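Local coordinates for inorganic pyrophosphatase (Coxiella burnetii, PDB 3TR4), which probably catalyses the hydrolysis of inorganic pyrophosphate to two phosphate ions, with magnesium as the cofactor, at residues G93-E98 / A152-W157; R52-Y57 / S137-R142. All coordinates share one frame; numbering follows the deposited sequence.

Overall arrangement
One helix serves two neighbours here, a worked example of a helix packed between a strand pair and a loop. Contact 1 pairs strands 93-98 and 152-157 at the edge of the sheet; contact 2 sets helix 137-142 against segment 52-57. Their centres lie 12 Å apart, and helix 130-142 leads on to strand 152-159 in the chain. They meet directly: V154 N is 3.1 Å from E141 OE1, a probable hydrogen bond, and S137 takes a weak one from the W157 indole. F140 touches M95 and M97. The manganese held by D67, D72 and D104 is about 4 Å from the Y57 side chain and about 8 Å from that of M97.

Contact 1. Residues G93-E98 / A152-W157; sequences GIMKME and AKVKGW
V154 is the wedge of this strand pair, its two methyls pushed between M95 and M97, both selenomethionines on the same face of the sheet. CG1, anti to the backbone N (chi1 175°), meets M95 CG at 3.9 Å, while CG2 presses on M97 CE at 3.4 Å, tighter than a usual van der Waals contact. A bend at the last torsion of M97 brings CE into the corner between this methyl and A152 CB, 3.6 Å off. At the far end W157 provides the flat wall: M95 CB sits over one face of its six-membered ring, 3.8 Å from the centroid, and the selenium lies obliquely to it in a Met-aromatic contact.

Hydrogen bonds hold the antiparallel backbones, and one irregularity shapes the reverse face. K155 and G156 both confront K96: K96 O receives K155 N at 2.8 Å and G156 N only weakly, at 3.5 Å. At this bulge the CB of K155 points toward the partner strand and lies beside K96 CB, and the bent chain runs on to E98. The salt bridge from K155 NZ to E98 OE2, 2.9 Å, arrives 44° out of the carboxylate plane.

Beyond the pair, F140 packs on both selenomethionines, and M97 shares backbone hydrogen bonding with D104, a manganese ligand. The pattern is a classic beta bulge in the antiparallel pairing of strand 152-159 with the long strand 86-99 of the barrel that bears the metal site of soluble pyrophosphatases.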
loop_
_atom_site.group_PDB
_atom_site.type_symbol
_atom_site.label_atom_id
_atom_site.label_comp_id
_atom_site.label_asym_id
_atom_site.label_seq_id
_atom_site.Cartn_x
_atom_site.Cartn_y
_atom_site.Cartn_z
ATOM N N GLY B 93 -30.127 0.024 8.412
ATOM C CA GLY B 93 -30.765 -1.233 8.738
ATOM C C GLY B 93 -29.884 -2.049 9.655
ATOM O O GLY B 93 -28.930 -1.534 10.240
ATOM N N ILE B 94 -30.203 -3.329 9.784
ATOM C CA ILE B 94 -29.450 -4.198 10.674
ATOM C C ILE B 94 -29.320 -5.596 10.086
ATOM O O ILE B 94 -30.259 -6.121 9.490
ATOM C CB ILE B 94 -30.091 -4.241 12.080
ATOM C CG1 ILE B 94 -29.298 -5.155 13.018
ATOM C CG2 ILE B 94 -31.556 -4.658 11.996
ATOM C CD1 ILE B 94 -29.742 -5.060 14.466
HETATM N N MSE B 95 -28.138 -6.183 10.230
HETATM C CA MSE B 95 -27.914 -7.551 9.799
HETATM C C MSE B 95 -28.110 -8.492 10.981
HETATM O O MSE B 95 -27.350 -8.455 11.947
HETATM C CB MSE B 95 -26.500 -7.701 9.235
HETATM C CG MSE B 95 -26.249 -9.026 8.542
HETATM SE SE MSE B 95 -24.368 -9.276 8.121
HETATM C CE MSE B 95 -23.718 -9.596 9.935
ATOM N N LYS B 96 -29.138 -9.329 10.905
ATOM C CA LYS B 96 -29.431 -10.273 11.970
ATOM C C LYS B 96 -28.539 -11.498 11.836
ATOM O O LYS B 96 -28.447 -12.093 10.762
ATOM C CB LYS B 96 -30.902 -10.687 11.918
ATOM C CG LYS B 96 -31.879 -9.551 12.182
ATOM C CD LYS B 96 -31.845 -9.116 13.640
ATOM C CE LYS B 96 -32.927 -8.086 13.933
ATOM N NZ LYS B 96 -33.011 -7.752 15.382
HETATM N N MSE B 97 -27.872 -11.872 12.921
HETATM C CA MSE B 97 -26.991 -13.031 12.885
HETATM C C MSE B 97 -26.765 -13.594 14.277
HETATM O O MSE B 97 -26.963 -12.904 15.277
HETATM C CB MSE B 97 -25.651 -12.679 12.217
HETATM C CG MSE B 97 -24.479 -12.467 13.173
HETATM SE SE MSE B 97 -22.753 -12.183 12.262
HETATM C CE MSE B 97 -22.616 -13.865 11.292
ATOM N N GLU B 98 -26.366 -14.857 14.336
ATOM C CA GLU B 98 -25.980 -15.456 15.605
ATOM C C GLU B 98 -24.626 -16.127 15.464
ATOM O O GLU B 98 -24.259 -16.592 14.381
ATOM C CB GLU B 98 -27.035 -16.449 16.100
ATOM C CG GLU B 98 -27.127 -17.740 15.307
ATOM C CD GLU B 98 -28.042 -18.758 15.969
ATOM O OE1 GLU B 98 -27.810 -19.097 17.149
ATOM O OE2 GLU B 98 -29.000 -19.213 15.311
ATOM N N ALA B 152 -21.020 -19.146 12.968
ATOM C CA ALA B 152 -21.801 -17.990 12.558
ATOM C C ALA B 152 -22.926 -18.406 11.628
ATOM O O ALA B 152 -22.793 -19.357 10.852
ATOM C CB ALA B 152 -20.914 -16.962 11.886
ATOM N N LYS B 153 -24.037 -17.688 11.720
ATOM C CA LYS B 153 -25.181 -17.920 10.860
ATOM C C LYS B 153 -25.918 -16.603 10.685
ATOM O O LYS B 153 -26.497 -16.078 11.637
ATOM C CB LYS B 153 -26.109 -18.967 11.476
ATOM C CG LYS B 153 -27.369 -19.249 10.672
ATOM C CD LYS B 153 -27.045 -19.862 9.323
ATOM C CE LYS B 153 -28.305 -20.349 8.625
ATOM N NZ LYS B 153 -29.288 -19.251 8.406
ATOM N N VAL B 154 -25.877 -16.061 9.472
ATOM C CA VAL B 154 -26.594 -14.829 9.169
ATOM C C VAL B 154 -28.038 -15.140 8.803
ATOM O O VAL B 154 -28.301 -15.969 7.933
ATOM C CB VAL B 154 -25.921 -14.047 8.033
ATOM C CG1 VAL B 154 -26.762 -12.825 7.646
ATOM C CG2 VAL B 154 -24.523 -13.629 8.447
ATOM N N LYS B 155 -28.970 -14.472 9.478
ATOM C CA LYS B 155 -30.390 -14.742 9.299
ATOM C C LYS B 155 -31.011 -13.896 8.185
ATOM O O LYS B 155 -31.885 -14.363 7.449
ATOM C CB LYS B 155 -31.137 -14.504 10.611
ATOM C CG LYS B 155 -30.549 -15.246 11.802
ATOM C CD LYS B 155 -30.543 -16.747 11.569
ATOM C CE LYS B 155 -29.915 -17.488 12.742
ATOM N NZ LYS B 155 -30.673 -17.288 14.008
ATOM N N GLY B 156 -30.563 -12.651 8.063
ATOM C CA GLY B 156 -31.099 -11.755 7.055
ATOM C C GLY B 156 -30.930 -10.294 7.421
ATOM O O GLY B 156 -30.327 -9.962 8.441
ATOM N N TRP B 157 -31.462 -9.418 6.577
ATOM C CA TRP B 157 -31.419 -7.982 6.828
ATOM C C TRP B 157 -32.774 -7.466 7.304
ATOM O O TRP B 157 -33.811 -7.816 6.741
ATOM C CB TRP B 157 -31.015 -7.238 5.556
ATOM C CG TRP B 157 -29.643 -7.584 5.080
ATOM C CD1 TRP B 157 -29.304 -8.565 4.195
ATOM C CD2 TRP B 157 -28.420 -6.948 5.462
ATOM N NE1 TRP B 157 -27.946 -8.580 4.006
ATOM C CE2 TRP B 157 -27.380 -7.597 4.772
ATOM C CE3 TRP B 157 -28.107 -5.892 6.322
ATOM C CZ2 TRP B 157 -26.047 -7.224 4.914
ATOM C CZ3 TRP B 157 -26.786 -5.524 6.462
ATOM C CH2 TRP B 157 -25.769 -6.189 5.761
#

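Contact 2. Residues R52-Y57 / S137-R142; sequences RYPCNY and SHFFER
F139 drives the edge of its ring into the face of Y53, the aromatic pair on which this contact is built. The centroids are 4.6 Å apart with planes at 57°, a tilted edge-to-face arrangement. F139 CZ is the atom that touches, 3.4 Å from Y53 CD1 and displaced toward the rim. The helix residue can reach so far because its CG lies anti to the backbone N (chi1 175°), which sends the ring out from the helix toward the loop.

CH-pi packing comes from P54, whose CD stands over the face of the F139 ring, 3.9 Å from the centroid and 18° off the normal. Y53 CA merely lies over that same face, toward the rim. Y53 thus meets the phenyl twice, with its ring at the edge and its CA over the face.

Looser apolar contacts belong to F140, whose CZ lies 4.2 Å from Y53 CE2 and 4.3 Å from Y57 CD1. Its own ring face receives F139 CD1, 3.7 Å above the centre, so the two phenylalanines brace each other. No hydrogen bond crosses between the segments.

Some polar groups bond to the second subunit: R52 O, 3.5 Å from F139 CE2, accepts a hydrogen bond from S50 of that subunit, and H138 bonds to its D145. Y143, predicted to bind substrate, packs on both phenylalanines. The arrangement is an aromatic cluster joining helix 130-142 to the loop that leads into strand 56-59 of the barrel, beside the pyrophosphatase active site in which Y57 is likewise predicted to bind substrate.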
loop_
_atom_site.group_PDB
_atom_site.type_symbol
_atom_site.label_atom_id
_atom_site.label_comp_id
_atom_site.label_asym_id
_atom_site.label_seq_id
_atom_site.Cartn_x
_atom_site.Cartn_y
_atom_site.Cartn_z
ATOM N N ARG B 52 -11.125 -10.409 3.383
ATOM C CA ARG B 52 -11.007 -9.050 3.890
ATOM C C ARG B 52 -12.383 -8.473 4.195
ATOM O O ARG B 52 -13.359 -8.795 3.525
ATOM C CB ARG B 52 -10.288 -8.164 2.878
ATOM C CG ARG B 52 -8.953 -8.718 2.411
ATOM C CD ARG B 52 -7.926 -8.766 3.536
ATOM N NE ARG B 52 -6.607 -9.109 3.012
ATOM C CZ ARG B 52 -6.131 -10.349 2.938
ATOM N NH1 ARG B 52 -6.861 -11.370 3.370
ATOM N NH2 ARG B 52 -4.922 -10.566 2.440
ATOM N N TYR B 53 -12.458 -7.626 5.215
ATOM C CA TYR B 53 -13.715 -6.989 5.570
ATOM C C TYR B 53 -14.275 -6.203 4.388
ATOM O O TYR B 53 -13.552 -5.457 3.731
ATOM C CB TYR B 53 -13.532 -6.093 6.790
ATOM C CG TYR B 53 -13.683 -6.838 8.089
ATOM C CD1 TYR B 53 -12.773 -7.819 8.453
ATOM C CD2 TYR B 53 -14.735 -6.569 8.949
ATOM C CE1 TYR B 53 -12.903 -8.509 9.635
ATOM C CE2 TYR B 53 -14.876 -7.256 10.138
ATOM C CZ TYR B 53 -13.955 -8.227 10.477
ATOM O OH TYR B 53 -14.081 -8.922 11.659
ATOM N N PRO B 54 -15.570 -6.385 4.110
ATOM C CA PRO B 54 -16.241 -5.741 2.978
ATOM C C PRO B 54 -16.672 -4.311 3.293
ATOM O O PRO B 54 -17.251 -3.644 2.441
ATOM C CB PRO B 54 -17.473 -6.617 2.782
ATOM C CG PRO B 54 -17.807 -7.054 4.169
ATOM C CD PRO B 54 -16.477 -7.285 4.844
ATOM N N CYS B 55 -16.400 -3.859 4.511
ATOM C CA CYS B 55 -16.741 -2.508 4.937
ATOM C C CYS B 55 -16.030 -2.226 6.252
ATOM O O CYS B 55 -15.398 -3.121 6.812
ATOM C CB CYS B 55 -18.253 -2.365 5.116
ATOM S SG CYS B 55 -18.990 -3.539 6.284
ATOM N N ASN B 56 -16.117 -0.993 6.747
ATOM C CA ASN B 56 -15.531 -0.689 8.046
ATOM C C ASN B 56 -16.359 -1.323 9.149
ATOM O O ASN B 56 -17.556 -1.559 8.982
ATOM C CB ASN B 56 -15.412 0.818 8.286
ATOM C CG ASN B 56 -14.750 1.542 7.135
ATOM O OD1 ASN B 56 -13.528 1.511 6.976
ATOM N ND2 ASN B 56 -15.560 2.207 6.325
ATOM N N TYR B 57 -15.716 -1.595 10.277
ATOM C CA TYR B 57 -16.372 -2.285 11.378
ATOM C C TYR B 57 -15.990 -1.628 12.695
ATOM O O TYR B 57 -14.820 -1.322 12.929
ATOM C CB TYR B 57 -15.975 -3.762 11.373
ATOM C CG TYR B 57 -16.525 -4.583 12.520
ATOM C CD1 TYR B 57 -17.762 -5.203 12.426
ATOM C CD2 TYR B 57 -15.792 -4.759 13.686
ATOM C CE1 TYR B 57 -18.261 -5.965 13.466
ATOM C CE2 TYR B 57 -16.284 -5.516 14.732
ATOM C CZ TYR B 57 -17.518 -6.117 14.617
ATOM O OH TYR B 57 -18.007 -6.871 15.657
ATOM N N SER B 137 -23.076 -10.279 3.822
ATOM C CA SER B 137 -23.663 -11.439 4.490
ATOM C C SER B 137 -22.782 -12.667 4.322
ATOM O O SER B 137 -22.543 -13.409 5.273
ATOM C CB SER B 137 -25.056 -11.729 3.938
ATOM O OG SER B 137 -25.876 -10.577 4.017
ATOM N N HIS B 138 -22.303 -12.877 3.101
ATOM C CA HIS B 138 -21.416 -13.995 2.812
ATOM C C HIS B 138 -20.178 -13.948 3.701
ATOM O O HIS B 138 -19.789 -14.958 4.289
ATOM C CB HIS B 138 -21.005 -13.981 1.340
ATOM C CG HIS B 138 -20.058 -15.078 0.968
ATOM N ND1 HIS B 138 -18.723 -14.852 0.716
ATOM C CD2 HIS B 138 -20.252 -16.409 0.814
ATOM C CE1 HIS B 138 -18.134 -15.996 0.414
ATOM N NE2 HIS B 138 -19.040 -16.956 0.468
ATOM N N PHE B 139 -19.563 -12.772 3.801
ATOM C CA PHE B 139 -18.389 -12.609 4.652
ATOM C C PHE B 139 -18.643 -13.046 6.095
ATOM O O PHE B 139 -17.862 -13.800 6.667
ATOM C CB PHE B 139 -17.879 -11.163 4.639
ATOM C CG PHE B 139 -16.733 -10.924 5.590
ATOM C CD1 PHE B 139 -16.966 -10.459 6.872
ATOM C CD2 PHE B 139 -15.426 -11.182 5.203
ATOM C CE1 PHE B 139 -15.918 -10.245 7.754
ATOM C CE2 PHE B 139 -14.371 -10.972 6.077
ATOM C CZ PHE B 139 -14.618 -10.503 7.358
ATOM N N PHE B 140 -19.730 -12.571 6.689
ATOM C CA PHE B 140 -19.973 -12.876 8.095
ATOM C C PHE B 140 -20.414 -14.318 8.331
ATOM O O PHE B 140 -20.286 -14.841 9.435
ATOM C CB PHE B 140 -20.918 -11.858 8.730
ATOM C CG PHE B 140 -20.253 -10.548 9.021
ATOM C CD1 PHE B 140 -19.398 -10.422 10.107
ATOM C CD2 PHE B 140 -20.442 -9.457 8.192
ATOM C CE1 PHE B 140 -18.762 -9.225 10.372
ATOM C CE2 PHE B 140 -19.808 -8.252 8.453
ATOM C CZ PHE B 140 -18.969 -8.137 9.544
ATOM N N GLU B 141 -20.900 -14.964 7.281
ATOM C CA GLU B 141 -21.233 -16.375 7.361
ATOM C C GLU B 141 -19.987 -17.254 7.289
ATOM O O GLU B 141 -19.970 -18.358 7.827
ATOM C CB GLU B 141 -22.196 -16.762 6.237
ATOM C CG GLU B 141 -23.544 -16.077 6.318
ATOM C CD GLU B 141 -24.688 -17.013 5.993
ATOM O OE1 GLU B 141 -25.176 -17.698 6.920
ATOM O OE2 GLU B 141 -25.095 -17.066 4.813
ATOM N N ARG B 142 -18.943 -16.759 6.629
ATOM C CA ARG B 142 -17.793 -17.602 6.313
ATOM C C ARG B 142 -16.492 -17.233 7.029
ATOM O O ARG B 142 -15.543 -18.016 7.021
ATOM C CB ARG B 142 -17.552 -17.626 4.799
ATOM C CG ARG B 142 -18.677 -18.247 3.989
ATOM C CD ARG B 142 -19.054 -19.618 4.531
ATOM N NE ARG B 142 -19.491 -20.525 3.472
ATOM C CZ ARG B 142 -20.632 -20.404 2.802
ATOM N NH1 ARG B 142 -21.461 -19.403 3.068
ATOM N NH2 ARG B 142 -20.943 -21.281 1.856
#